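Long-range contacts in erythrocyte membrane protein 1 (Plasmodium falciparum, PDB 2YK0), which probably binds host cell-surface receptors as an adhesin of the infected red cell, represented here by its N-terminal NTS-DBL1-alpha and CIDR-gamma domains: residues 473-478 / 553-558; 513-518 / 545-550; 650-655 / 696-701. The protein carries 8 engineered substitutions. All coordinates share one frame; numbering follows the deposited sequence.

Overall arrangement
All three contacts lie on the same side of the chain's centre, at the CIDR-gamma end of the fragment. Contacts 1 and 2 meet on one antiparallel sheet, ordered 511-518, 542-552, 555-560, 572-574: contact 2 pairs the first two strands, while contact 1 lays the 473-478 loop against the third. Their centres are about 18 Å apart, and the Cys549-Cys558 disulfide joins them. Along the chain, contact 2 falls between the two segments of contact 1. Contact 3 follows both and joins helices 647-657 and 698-716, its centre about 20 Å and 25 Å from those of contacts 2 and 1. Helices 575-601 and 611-636 border contacts 2 and 3, so sheet and helices form one packed unit.

Contact 1: 473-478 / 553-558; sequences CPLYGV and KNLDVC
Leu475 and Tyr476, the two central residues of a type I turn from Pro474 to Gly477, carry the loop's side of this contact against Lys553, Leu555 and Val557. The apolar part is built on methyl groups. Leu475 CD1 meets Leu555 CD1 at 3.7 Å, the two side chains crossing nearly at right angles, and the same Leu475 methyl lies 4.2 Å from Val557 CG2. It also covers the rim of one face of its neighbour's ring, 3.6 Å above the Tyr476 plane. Leu555 CD1 approaches that ring obliquely, 4.0 Å from Tyr476 CE1, so the two leucine methyls and the tyrosine form one cluster.

The polar part is a single hydrogen bond from Lys553 NZ to Tyr476 OH, 3.0 Å long. The lysine chain bends beyond CG, notably at chi3 (75°), and brings its ammonium group across the end of the tyrosine.

Gly477 N to Pro474 O, 2.7 Å, closes the turn, and Val557 pairs with Gln550 of strand 542-552. Disulfides tie Cys473 to Cys357 and Cys558 to Cys549, holding each segment to other parts of the chain, not to the other. Here the loop 473-478, between helix 460-463 and strand 478-480, rests on the start of strand 555-560 and the turn before it, in the CIDR-gamma region. Methyl packing has little directionality, so the lysine-phenol bond is the one directional polar link between the segments.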
ATOM      1  N   CYS A 473      -2.895  14.130  23.834  1.00 63.47           N
ATOM      2  CA  CYS A 473      -3.550  13.921  25.126  1.00 63.08           C
ATOM      3  C   CYS A 473      -4.457  15.091  25.406  1.00 65.32           C
ATOM      4  O   CYS A 473      -4.035  16.231  25.183  1.00 64.60           O
ATOM      5  CB  CYS A 473      -2.525  13.776  26.249  1.00 63.83           C
ATOM      6  SG  CYS A 473      -1.697  12.175  26.324  1.00 68.52           S
ATOM      7  N   PRO A 474      -5.652  14.860  25.994  1.00 61.98           N
ATOM      8  CA  PRO A 474      -6.468  15.996  26.446  1.00 63.30           C
ATOM      9  C   PRO A 474      -5.586  16.752  27.442  1.00 73.29           C
ATOM     10  O   PRO A 474      -5.067  16.110  28.357  1.00 73.29           O
ATOM     11  CB  PRO A 474      -7.654  15.323  27.151  1.00 64.69           C
ATOM     12  CG  PRO A 474      -7.639  13.922  26.696  1.00 67.97           C
ATOM     13  CD  PRO A 474      -6.245  13.572  26.395  1.00 63.20           C
ATOM     14  N   LEU A 475      -5.290  18.058  27.193  1.00 73.94           N
ATOM     15  CA  LEU A 475      -4.356  18.861  28.018  1.00 75.20           C
ATOM     16  C   LEU A 475      -4.330  18.620  29.530  1.00 81.11           C
ATOM     17  O   LEU A 475      -3.249  18.587  30.115  1.00 80.35           O
ATOM     18  CB  LEU A 475      -4.328  20.357  27.666  1.00 75.42           C
ATOM     19  CG  LEU A 475      -5.607  21.143  27.888  1.00 80.51           C
ATOM     20  CD1 LEU A 475      -5.310  22.486  28.521  1.00 80.27           C
ATOM     21  CD2 LEU A 475      -6.385  21.306  26.576  1.00 84.26           C
ATOM     22  N   TYR A 476      -5.498  18.408  30.148  1.00 80.07           N
ATOM     23  CA  TYR A 476      -5.570  18.140  31.579  1.00 81.50           C
ATOM     24  C   TYR A 476      -5.382  16.669  31.951  1.00 87.08           C
ATOM     25  O   TYR A 476      -5.109  16.361  33.115  1.00 86.86           O
ATOM     26  CB  TYR A 476      -6.834  18.744  32.193  1.00 83.73           C
ATOM     27  CG  TYR A 476      -6.877  20.248  32.055  1.00 87.09           C
ATOM     28  CD1 TYR A 476      -5.901  21.050  32.644  1.00 88.53           C
ATOM     29  CD2 TYR A 476      -7.844  20.867  31.271  1.00 89.35           C
ATOM     30  CE1 TYR A 476      -5.907  22.434  32.478  1.00 90.09           C
ATOM     31  CE2 TYR A 476      -7.880  22.252  31.124  1.00 91.13           C
ATOM     32  CZ  TYR A 476      -6.908  23.033  31.729  1.00101.03           C
ATOM     33  OH  TYR A 476      -6.929  24.399  31.576  1.00106.24           O
ATOM     34  N   GLY A 477      -5.484  15.792  30.956  1.00 84.48           N
ATOM     35  CA  GLY A 477      -5.318  14.353  31.110  1.00 84.62           C
ATOM     36  C   GLY A 477      -6.624  13.612  31.287  1.00 89.91           C
ATOM     37  O   GLY A 477      -7.708  14.195  31.145  1.00 89.25           O
ATOM     38  N   VAL A 478      -6.516  12.303  31.573  1.00 87.74           N
ATOM     39  CA  VAL A 478      -7.654  11.414  31.802  1.00 88.20           C
ATOM     40  C   VAL A 478      -7.470  10.589  33.063  1.00 95.42           C
ATOM     41  O   VAL A 478      -6.351  10.197  33.396  1.00 94.91           O
ATOM     42  CB  VAL A 478      -8.056  10.539  30.588  1.00 91.61           C
ATOM     43  CG1 VAL A 478      -8.723  11.365  29.500  1.00 91.22           C
ATOM     44  CG2 VAL A 478      -6.869   9.766  30.030  1.00 91.52           C
ATOM     45  N   LYS A 553      -1.431  29.448  33.033  1.00 87.26           N
ATOM     46  CA  LYS A 553      -1.161  28.750  34.296  1.00 87.24           C
ATOM     47  C   LYS A 553       0.318  28.323  34.271  1.00 91.54           C
ATOM     48  O   LYS A 553       1.185  29.195  34.287  1.00 91.54           O
ATOM     49  CB  LYS A 553      -2.131  27.573  34.574  1.00 89.24           C
ATOM     50  CG  LYS A 553      -3.604  27.973  34.599  1.00 99.80           C
ATOM     51  CD  LYS A 553      -4.502  26.988  33.851  1.00109.78           C
ATOM     52  CE  LYS A 553      -4.739  25.692  34.592  1.00120.17           C
ATOM     53  NZ  LYS A 553      -6.098  25.148  34.339  1.00127.55           N
ATOM     54  N   ASN A 554       0.605  27.021  34.164  1.00 87.97           N
ATOM     55  CA  ASN A 554       1.980  26.503  34.118  1.00 87.99           C
ATOM     56  C   ASN A 554       2.215  25.662  32.852  1.00 88.79           C
ATOM     57  O   ASN A 554       3.288  25.064  32.673  1.00 88.86           O
ATOM     58  CB  ASN A 554       2.286  25.680  35.390  1.00 92.70           C
ATOM     59  CG  ASN A 554       2.746  26.487  36.587  1.00124.99           C
ATOM     60  OD1 ASN A 554       2.498  27.696  36.712  1.00121.92           O
ATOM     61  ND2 ASN A 554       3.413  25.817  37.509  1.00117.33           N
ATOM     62  N   LEU A 555       1.206  25.662  31.965  1.00 81.10           N
ATOM     63  CA  LEU A 555       1.162  24.898  30.727  1.00 78.39           C
ATOM     64  C   LEU A 555       1.059  25.824  29.522  1.00 75.46           C
ATOM     65  O   LEU A 555       0.143  26.634  29.475  1.00 74.55           O
ATOM     66  CB  LEU A 555      -0.025  23.900  30.776  1.00 78.44           C
ATOM     67  CG  LEU A 555      -1.387  24.398  31.325  1.00 82.90           C
ATOM     68  CD1 LEU A 555      -2.522  23.586  30.774  1.00 82.92           C
ATOM     69  CD2 LEU A 555      -1.448  24.328  32.846  1.00 85.77           C
ATOM     70  N   ASP A 556       2.025  25.753  28.579  1.00 68.09           N
ATOM     71  CA  ASP A 556       1.970  26.570  27.372  1.00 66.40           C
ATOM     72  C   ASP A 556       1.351  25.826  26.238  1.00 67.66           C
ATOM     73  O   ASP A 556       1.948  24.930  25.637  1.00 66.66           O
ATOM     74  CB  ASP A 556       3.256  27.326  27.001  1.00 68.17           C
ATOM     75  CG  ASP A 556       4.469  26.510  26.634  1.00 82.13           C
ATOM     76  OD1 ASP A 556       4.492  25.300  26.951  1.00 87.22           O
ATOM     77  OD2 ASP A 556       5.435  27.096  26.100  1.00 83.54           O
ATOM     78  N   VAL A 557       0.093  26.186  26.000  1.00 62.53           N
ATOM     79  CA  VAL A 557      -0.800  25.626  25.008  1.00 61.15           C
ATOM     80  C   VAL A 557      -0.676  26.388  23.692  1.00 64.16           C
ATOM     81  O   VAL A 557      -0.422  27.593  23.677  1.00 64.07           O
ATOM     82  CB  VAL A 557      -2.241  25.654  25.589  1.00 63.91           C
ATOM     83  CG1 VAL A 557      -3.264  25.022  24.638  1.00 63.39           C
ATOM     84  CG2 VAL A 557      -2.279  24.982  26.964  1.00 63.16           C
ATOM     85  N   CYS A 558      -0.825  25.674  22.595  1.00 60.57           N
ATOM     86  CA  CYS A 558      -0.817  26.282  21.287  1.00 61.65           C
ATOM     87  C   CYS A 558      -2.141  25.990  20.607  1.00 67.78           C
ATOM     88  O   CYS A 558      -2.611  24.847  20.630  1.00 68.15           O
ATOM     89  CB  CYS A 558       0.378  25.819  20.468  1.00 62.40           C
ATOM     90  SG  CYS A 558       1.960  26.304  21.185  1.00 67.14           S
TER

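Contact 2: 513-518 / 545-550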
ATOM      1  N   PHE A 513       2.664  32.626  15.128  1.00 52.20           N
ATOM      2  CA  PHE A 513       3.494  32.224  13.992  1.00 50.68           C
ATOM      3  C   PHE A 513       2.797  31.176  13.147  1.00 50.13           C
ATOM      4  O   PHE A 513       1.983  30.410  13.647  1.00 48.84           O
ATOM      5  CB  PHE A 513       4.879  31.729  14.434  1.00 53.22           C
ATOM      6  CG  PHE A 513       4.871  30.648  15.491  1.00 55.67           C
ATOM      7  CD1 PHE A 513       4.750  29.307  15.139  1.00 57.48           C
ATOM      8  CD2 PHE A 513       4.975  30.970  16.839  1.00 60.06           C
ATOM      9  CE1 PHE A 513       4.698  28.315  16.112  1.00 60.35           C
ATOM     10  CE2 PHE A 513       4.919  29.971  17.816  1.00 61.17           C
ATOM     11  CZ  PHE A 513       4.792  28.651  17.444  1.00 59.10           C
ATOM     12  N   ASP A 514       3.126  31.153  11.865  1.00 46.03           N
ATOM     13  CA  ASP A 514       2.581  30.234  10.874  1.00 45.31           C
ATOM     14  C   ASP A 514       3.633  29.174  10.514  1.00 48.04           C
ATOM     15  O   ASP A 514       4.827  29.473  10.454  1.00 48.27           O
ATOM     16  CB  ASP A 514       2.101  31.020   9.642  1.00 47.17           C
ATOM     17  CG  ASP A 514       3.198  31.494   8.690  1.00 62.19           C
ATOM     18  OD1 ASP A 514       4.063  32.302   9.114  1.00 62.68           O
ATOM     19  OD2 ASP A 514       3.191  31.063   7.525  1.00 71.87           O
ATOM     20  N   VAL A 515       3.213  27.929  10.347  1.00 43.68           N
ATOM     21  CA  VAL A 515       4.157  26.855  10.052  1.00 43.08           C
ATOM     22  C   VAL A 515       3.750  26.106   8.829  1.00 48.56           C
ATOM     23  O   VAL A 515       2.566  25.834   8.619  1.00 46.54           O
ATOM     24  CB  VAL A 515       4.568  25.910  11.228  1.00 46.41           C
ATOM     25  CG1 VAL A 515       5.364  26.636  12.300  1.00 45.71           C
ATOM     26  CG2 VAL A 515       3.371  25.192  11.835  1.00 46.35           C
ATOM     27  N   ASP A 516       4.758  25.764   8.025  1.00 47.94           N
ATOM     28  CA  ASP A 516       4.608  25.063   6.770  1.00 48.41           C
ATOM     29  C   ASP A 516       4.827  23.555   6.914  1.00 52.94           C
ATOM     30  O   ASP A 516       5.916  23.010   6.653  1.00 53.22           O
ATOM     31  CB  ASP A 516       5.475  25.727   5.693  1.00 50.24           C
ATOM     32  CG  ASP A 516       4.681  26.429   4.608  1.00 53.87           C
ATOM     33  OD1 ASP A 516       3.504  26.841   4.889  1.00 50.89           O
ATOM     34  OD2 ASP A 516       5.217  26.548   3.464  1.00 55.27           O
ATOM     35  N   MET A 517       3.759  22.894   7.363  1.00 48.80           N
ATOM     36  CA  MET A 517       3.737  21.465   7.567  1.00 48.84           C
ATOM     37  C   MET A 517       3.571  20.684   6.268  1.00 54.51           C
ATOM     38  O   MET A 517       2.884  21.142   5.354  1.00 55.20           O
ATOM     39  CB  MET A 517       2.697  21.086   8.619  1.00 51.07           C
ATOM     40  CG  MET A 517       3.264  20.131   9.660  1.00 55.08           C
ATOM     41  SD  MET A 517       4.030  20.894  11.120  1.00 58.75           S
ATOM     42  CE  MET A 517       5.333  21.935  10.393  1.00 55.06           C
ATOM     43  N   ILE A 518       4.233  19.528   6.170  1.00 51.32           N
ATOM     44  CA  ILE A 518       4.149  18.700   4.969  1.00 51.67           C
ATOM     45  C   ILE A 518       2.846  17.880   5.001  1.00 58.77           C
ATOM     46  O   ILE A 518       2.640  17.073   5.910  1.00 59.13           O
ATOM     47  CB  ILE A 518       5.434  17.837   4.706  1.00 53.80           C
ATOM     48  CG1 ILE A 518       6.679  18.715   4.539  1.00 53.56           C
ATOM     49  CG2 ILE A 518       5.261  16.975   3.463  1.00 54.19           C
ATOM     50  CD1 ILE A 518       7.923  18.088   5.058  1.00 58.80           C
ATOM     51  N   GLN A 545      -0.142  26.421   8.906  1.00 57.19           N
ATOM     52  CA  GLN A 545      -0.787  26.377  10.205  1.00 56.18           C
ATOM     53  C   GLN A 545      -0.448  27.619  11.003  1.00 58.78           C
ATOM     54  O   GLN A 545       0.703  27.831  11.372  1.00 56.91           O
ATOM     55  CB  GLN A 545      -0.317  25.137  10.974  1.00 57.47           C
ATOM     56  CG  GLN A 545      -0.864  23.809  10.488  1.00 70.21           C
ATOM     57  CD  GLN A 545      -0.150  22.689  11.198  1.00 89.59           C
ATOM     58  OE1 GLN A 545       1.043  22.436  10.986  1.00 79.58           O
ATOM     59  NE2 GLN A 545      -0.850  22.032  12.103  1.00 88.01           N
ATOM     60  N   GLU A 546      -1.451  28.444  11.270  1.00 56.60           N
ATOM     61  CA  GLU A 546      -1.276  29.628  12.092  1.00 56.74           C
ATOM     62  C   GLU A 546      -1.599  29.251  13.526  1.00 58.28           C
ATOM     63  O   GLU A 546      -2.702  28.771  13.837  1.00 56.95           O
ATOM     64  CB  GLU A 546      -2.026  30.881  11.581  1.00 58.73           C
ATOM     65  CG  GLU A 546      -3.327  30.646  10.827  1.00 73.24           C
ATOM     66  CD  GLU A 546      -3.692  31.671   9.763  1.00 97.34           C
ATOM     67  OE1 GLU A 546      -3.239  32.838   9.860  1.00 91.89           O
ATOM     68  OE2 GLU A 546      -4.440  31.302   8.829  1.00 87.15           O
ATOM     69  N   TRP A 547      -0.563  29.396  14.371  1.00 52.73           N
ATOM     70  CA  TRP A 547      -0.513  29.046  15.776  1.00 50.56           C
ATOM     71  C   TRP A 547      -0.426  30.253  16.626  1.00 55.24           C
ATOM     72  O   TRP A 547       0.277  31.217  16.281  1.00 51.61           O
ATOM     73  CB  TRP A 547       0.761  28.238  16.051  1.00 48.42           C
ATOM     74  CG  TRP A 547       0.726  26.850  15.513  1.00 48.99           C
ATOM     75  CD1 TRP A 547       1.424  26.359  14.447  1.00 51.48           C
ATOM     76  CD2 TRP A 547      -0.086  25.777  15.994  1.00 48.88           C
ATOM     77  NE1 TRP A 547       1.071  25.053  14.219  1.00 50.75           N
ATOM     78  CE2 TRP A 547       0.156  24.665  15.167  1.00 52.72           C
ATOM     79  CE3 TRP A 547      -0.995  25.643  17.057  1.00 50.02           C
ATOM     80  CZ2 TRP A 547      -0.468  23.433  15.382  1.00 52.49           C
ATOM     81  CZ3 TRP A 547      -1.635  24.435  17.247  1.00 51.24           C
ATOM     82  CH2 TRP A 547      -1.363  23.344  16.428  1.00 52.00           C
ATOM     83  N   THR A 548      -1.074  30.157  17.803  1.00 55.77           N
ATOM     84  CA  THR A 548      -0.972  31.141  18.872  1.00 57.09           C
ATOM     85  C   THR A 548      -0.555  30.405  20.132  1.00 64.45           C
ATOM     86  O   THR A 548      -1.354  29.683  20.742  1.00 64.56           O
ATOM     87  CB  THR A 548      -2.179  32.076  19.026  1.00 65.40           C
ATOM     88  OG1 THR A 548      -2.851  32.254  17.774  1.00 62.90           O
ATOM     89  CG2 THR A 548      -1.764  33.435  19.586  1.00 64.24           C
ATOM     90  N   CYS A 549       0.729  30.538  20.481  1.00 63.05           N
ATOM     91  CA  CYS A 549       1.294  29.902  21.662  1.00 63.91           C
ATOM     92  C   CYS A 549       1.339  30.857  22.836  1.00 70.57           C
ATOM     93  O   CYS A 549       1.868  31.973  22.719  1.00 70.17           O
ATOM     94  CB  CYS A 549       2.660  29.305  21.355  1.00 63.75           C
ATOM     95  SG  CYS A 549       2.597  27.957  20.161  1.00 67.48           S
ATOM     96  N   GLN A 550       0.769  30.422  23.967  1.00 67.71           N
ATOM     97  CA  GLN A 550       0.738  31.258  25.151  1.00 67.88           C
ATOM     98  C   GLN A 550       0.823  30.452  26.442  1.00 73.48           C
ATOM     99  O   GLN A 550       0.246  29.361  26.537  1.00 72.68           O
ATOM    100  CB  GLN A 550      -0.523  32.129  25.136  1.00 68.84           C
ATOM    101  CG  GLN A 550      -0.446  33.280  26.125  1.00 76.00           C
ATOM    102  CD  GLN A 550      -1.714  34.061  26.264  1.00 81.21           C
ATOM    103  OE1 GLN A 550      -2.812  33.613  25.900  1.00 74.73           O
ATOM    104  NE2 GLN A 550      -1.580  35.240  26.848  1.00 66.33           N
TER
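A buried antiparallel strand pairing joins 513-518 to 545-550 in the four-stranded sheet of the CIDR-gamma region. Phe513 and Trp547 form a hydrogen-bonded pair: Phe513 N reaches Trp547 O at 3.0 Å, and Trp547 N reaches Phe513 O at 2.8 Å. Val515 and Gln545 repeat this, with Val515 N to Gln545 O at 2.7 Å and Gln545 N to Val515 O at 2.8 Å. Asp514 and Glu546 between them are a non-hydrogen-bonded pair. Within this chain 511-518 is an outermost strand of the sheet, and 542-552 also pairs with 555-560.

On the face of Phe513, Val515, Gln545 and Trp547, the phenyl ring takes Trp547 CB over one face, 3.9 Å from Phe513 CE1. The aromatic planes lie oblique, at 43°. Phe513 has CG between its backbone N and carbonyl carbon (chi1 52°), which directs the ring to the partner strand and an oblique sulfur-aromatic contact, Phe513 CZ to Cys549 SG 3.6 Å, the sulfur disulfide-bonded to Cys558. Val515 CG2 lies in the indole plane at its edge, 3.5 Å from Trp547 CD1. Leu578 of helix 575-601 packs on Phe513, Trp547 and Cys549. Asp514, on the other face, salt-bridges Lys624 of helix 611-636.

Contact 3: 650-655 / 696-701; sequences KVKSYF and KDIVTI
Ile698, in the first turn of helix 698-716, sets its branched side chain against Val651, Lys652 and Phe655 of helix 647-657. Its delta methyl reaches the helix backbone: Ile698 CD1 lies 3.7 Å from Val651 CG1 and equally 3.7 Å from Lys652 CA. The Lys652 and Ile698 side chains cross at about a right angle, with Lys652 CG 4.0 Å from Ile698 CD1. The other branch serves the aromatic ring, Ile698 CG2 coming obliquely to Phe655 CE2 at 3.7 Å. Val699 adds a smaller share through its CG2, 4.0 Å from Val651 CG1.

The surface that receives Ile698 is arranged within helix 647-657. Val651 and Phe655 are one turn apart, linked by the backbone bond from Phe655 N to Val651 O, and Val651 CG1 sits over the centre of the phenyl ring, 4.2 Å above its plane. With chi1 at 174°, that methyl stands opposite the valine's own N, where it meets the ring and the isoleucine alike. On the other side, Asp697 occupies the N-cap position of helix 698-716, and Ile701 N bonds to Asp697 O at 3.0 Å within the opening turn.

The whole is apolar helix-to-helix packing, in a region assigned to the Duffy-binding-like clan. Other helices of the CIDR-gamma region enclose the pair. Trp629 of helix 611-636 packs on Asp697 and Val699, Trp582 and Leu587 of helix 575-601 meet Val699 and Phe655, and helix 669-673 brings Phe669 to Phe655 and Leu672 to Ile701.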
ATOM      1  N   LYS A 650      17.762  21.119  23.796  1.00 48.82           N
ATOM      2  CA  LYS A 650      16.481  20.464  23.485  1.00 46.94           C
ATOM      3  C   LYS A 650      16.550  19.823  22.120  1.00 49.18           C
ATOM      4  O   LYS A 650      16.002  18.742  21.908  1.00 47.11           O
ATOM      5  CB  LYS A 650      15.287  21.449  23.576  1.00 47.86           C
ATOM      6  CG  LYS A 650      13.902  20.864  23.219  1.00 36.69           C
ATOM      7  CD  LYS A 650      13.504  19.644  24.061  1.00 38.35           C
ATOM      8  CE  LYS A 650      12.525  18.753  23.342  1.00 45.91           C
ATOM      9  NZ  LYS A 650      12.751  17.319  23.678  1.00 58.53           N
ATOM     10  N   VAL A 651      17.233  20.508  21.198  1.00 47.78           N
ATOM     11  CA  VAL A 651      17.440  20.091  19.809  1.00 47.83           C
ATOM     12  C   VAL A 651      18.347  18.842  19.798  1.00 52.56           C
ATOM     13  O   VAL A 651      18.018  17.885  19.099  1.00 52.72           O
ATOM     14  CB  VAL A 651      17.937  21.278  18.935  1.00 51.23           C
ATOM     15  CG1 VAL A 651      18.297  20.840  17.525  1.00 51.32           C
ATOM     16  CG2 VAL A 651      16.883  22.368  18.873  1.00 50.84           C
ATOM     17  N   LYS A 652      19.416  18.818  20.636  1.00 48.53           N
ATOM     18  CA  LYS A 652      20.312  17.666  20.751  1.00 48.73           C
ATOM     19  C   LYS A 652      19.533  16.474  21.288  1.00 53.02           C
ATOM     20  O   LYS A 652      19.449  15.456  20.599  1.00 50.39           O
ATOM     21  CB  LYS A 652      21.536  17.994  21.630  1.00 51.43           C
ATOM     22  CG  LYS A 652      22.866  17.539  21.012  1.00 66.58           C
ATOM     23  CD  LYS A 652      24.059  17.876  21.909  1.00 79.89           C
ATOM     24  CE  LYS A 652      25.163  16.841  21.859  1.00 93.62           C
ATOM     25  NZ  LYS A 652      25.807  16.619  23.185  1.00101.93           N
ATOM     26  N   SER A 653      18.885  16.646  22.473  1.00 52.12           N
ATOM     27  CA  SER A 653      18.005  15.658  23.118  1.00 52.60           C
ATOM     28  C   SER A 653      17.051  14.991  22.098  1.00 57.81           C
ATOM     29  O   SER A 653      17.085  13.769  21.958  1.00 57.51           O
ATOM     30  CB  SER A 653      17.215  16.298  24.258  1.00 55.89           C
ATOM     31  OG  SER A 653      18.016  16.559  25.401  1.00 60.21           O
ATOM     32  N   TYR A 654      16.279  15.794  21.328  1.00 55.10           N
ATOM     33  CA  TYR A 654      15.400  15.274  20.274  1.00 54.80           C
ATOM     34  C   TYR A 654      16.198  14.472  19.214  1.00 62.47           C
ATOM     35  O   TYR A 654      15.811  13.354  18.896  1.00 62.45           O
ATOM     36  CB  TYR A 654      14.599  16.402  19.604  1.00 54.35           C
ATOM     37  CG  TYR A 654      13.519  15.888  18.675  1.00 54.79           C
ATOM     38  CD1 TYR A 654      12.248  15.575  19.156  1.00 55.13           C
ATOM     39  CD2 TYR A 654      13.771  15.689  17.316  1.00 56.13           C
ATOM     40  CE1 TYR A 654      11.263  15.044  18.316  1.00 55.67           C
ATOM     41  CE2 TYR A 654      12.791  15.168  16.463  1.00 55.81           C
ATOM     42  CZ  TYR A 654      11.533  14.852  16.968  1.00 61.65           C
ATOM     43  OH  TYR A 654      10.543  14.360  16.141  1.00 59.53           O
ATOM     44  N   PHE A 655      17.307  15.031  18.693  1.00 61.27           N
ATOM     45  CA  PHE A 655      18.148  14.411  17.664  1.00 62.01           C
ATOM     46  C   PHE A 655      18.821  13.143  18.112  1.00 68.89           C
ATOM     47  O   PHE A 655      19.056  12.254  17.291  1.00 69.50           O
ATOM     48  CB  PHE A 655      19.180  15.401  17.149  1.00 64.21           C
ATOM     49  CG  PHE A 655      18.656  16.364  16.109  1.00 66.97           C
ATOM     50  CD1 PHE A 655      17.314  16.737  16.087  1.00 69.86           C
ATOM     51  CD2 PHE A 655      19.502  16.892  15.139  1.00 70.82           C
ATOM     52  CE1 PHE A 655      16.834  17.617  15.117  1.00 73.00           C
ATOM     53  CE2 PHE A 655      19.025  17.797  14.185  1.00 71.55           C
ATOM     54  CZ  PHE A 655      17.698  18.149  14.181  1.00 71.03           C
ATOM     55  N   LYS A 696      25.076  28.188  18.884  1.00 83.55           N
ATOM     56  CA  LYS A 696      24.187  27.918  17.754  1.00 81.85           C
ATOM     57  C   LYS A 696      23.587  26.518  17.882  1.00 82.88           C
ATOM     58  O   LYS A 696      24.306  25.560  18.191  1.00 82.88           O
ATOM     59  CB  LYS A 696      24.957  28.022  16.426  1.00 84.14           C
ATOM     60  CG  LYS A 696      25.102  29.438  15.881  1.00 98.44           C
ATOM     61  CD  LYS A 696      26.447  29.665  15.186  1.00109.02           C
ATOM     62  CE  LYS A 696      26.420  29.373  13.703  1.00118.65           C
ATOM     63  NZ  LYS A 696      27.756  29.560  13.076  1.00126.09           N
ATOM     64  N   ASP A 697      22.270  26.408  17.649  1.00 76.33           N
ATOM     65  CA  ASP A 697      21.525  25.150  17.690  1.00 74.49           C
ATOM     66  C   ASP A 697      21.770  24.364  16.408  1.00 75.43           C
ATOM     67  O   ASP A 697      22.220  24.940  15.408  1.00 73.52           O
ATOM     68  CB  ASP A 697      20.016  25.396  17.789  1.00 76.00           C
ATOM     69  CG  ASP A 697      19.561  26.507  18.699  1.00 88.53           C
ATOM     70  OD1 ASP A 697      19.819  27.687  18.368  1.00 90.50           O
ATOM     71  OD2 ASP A 697      18.786  26.221  19.625  1.00 94.60           O
ATOM     72  N   ILE A 698      21.402  23.058  16.420  1.00 70.51           N
ATOM     73  CA  ILE A 698      21.551  22.183  15.257  1.00 69.36           C
ATOM     74  C   ILE A 698      20.741  22.674  14.060  1.00 68.92           C
ATOM     75  O   ILE A 698      21.251  22.672  12.936  1.00 67.32           O
ATOM     76  CB  ILE A 698      21.411  20.662  15.553  1.00 72.82           C
ATOM     77  CG1 ILE A 698      22.038  20.308  16.933  1.00 73.10           C
ATOM     78  CG2 ILE A 698      22.053  19.835  14.410  1.00 73.70           C
ATOM     79  CD1 ILE A 698      21.524  19.073  17.597  1.00 75.57           C
ATOM     80  N   VAL A 699      19.516  23.176  14.323  1.00 63.40           N
ATOM     81  CA  VAL A 699      18.627  23.719  13.287  1.00 61.92           C
ATOM     82  C   VAL A 699      19.328  24.885  12.564  1.00 61.68           C
ATOM     83  O   VAL A 699      19.576  24.766  11.364  1.00 59.34           O
ATOM     84  CB  VAL A 699      17.210  24.078  13.817  1.00 65.18           C
ATOM     85  CG1 VAL A 699      16.274  24.474  12.680  1.00 65.10           C
ATOM     86  CG2 VAL A 699      16.612  22.938  14.630  1.00 64.67           C
ATOM     87  N   THR A 700      19.733  25.943  13.312  1.00 56.93           N
ATOM     88  CA  THR A 700      20.468  27.071  12.737  1.00 56.08           C
ATOM     89  C   THR A 700      21.733  26.645  11.980  1.00 60.74           C
ATOM     90  O   THR A 700      21.897  27.044  10.841  1.00 60.08           O
ATOM     91  CB  THR A 700      20.598  28.312  13.658  1.00 59.12           C
ATOM     92  OG1 THR A 700      21.889  28.882  13.484  1.00 62.84           O
ATOM     93  CG2 THR A 700      20.445  28.012  15.105  1.00 55.34           C
ATOM     94  N   ILE A 701      22.581  25.787  12.559  1.00 59.31           N
ATOM     95  CA  ILE A 701      23.774  25.337  11.828  1.00 59.69           C
ATOM     96  C   ILE A 701      23.408  24.587  10.544  1.00 65.94           C
ATOM     97  O   ILE A 701      23.967  24.911   9.495  1.00 66.84           O
ATOM     98  CB  ILE A 701      24.894  24.665  12.673  1.00 62.19           C
ATOM     99  CG1 ILE A 701      24.362  23.466  13.467  1.00 62.61           C
ATOM    100  CG2 ILE A 701      25.663  25.691  13.527  1.00 61.23           C
ATOM    101  CD1 ILE A 701      25.046  23.149  14.755  1.00 71.33           C
TER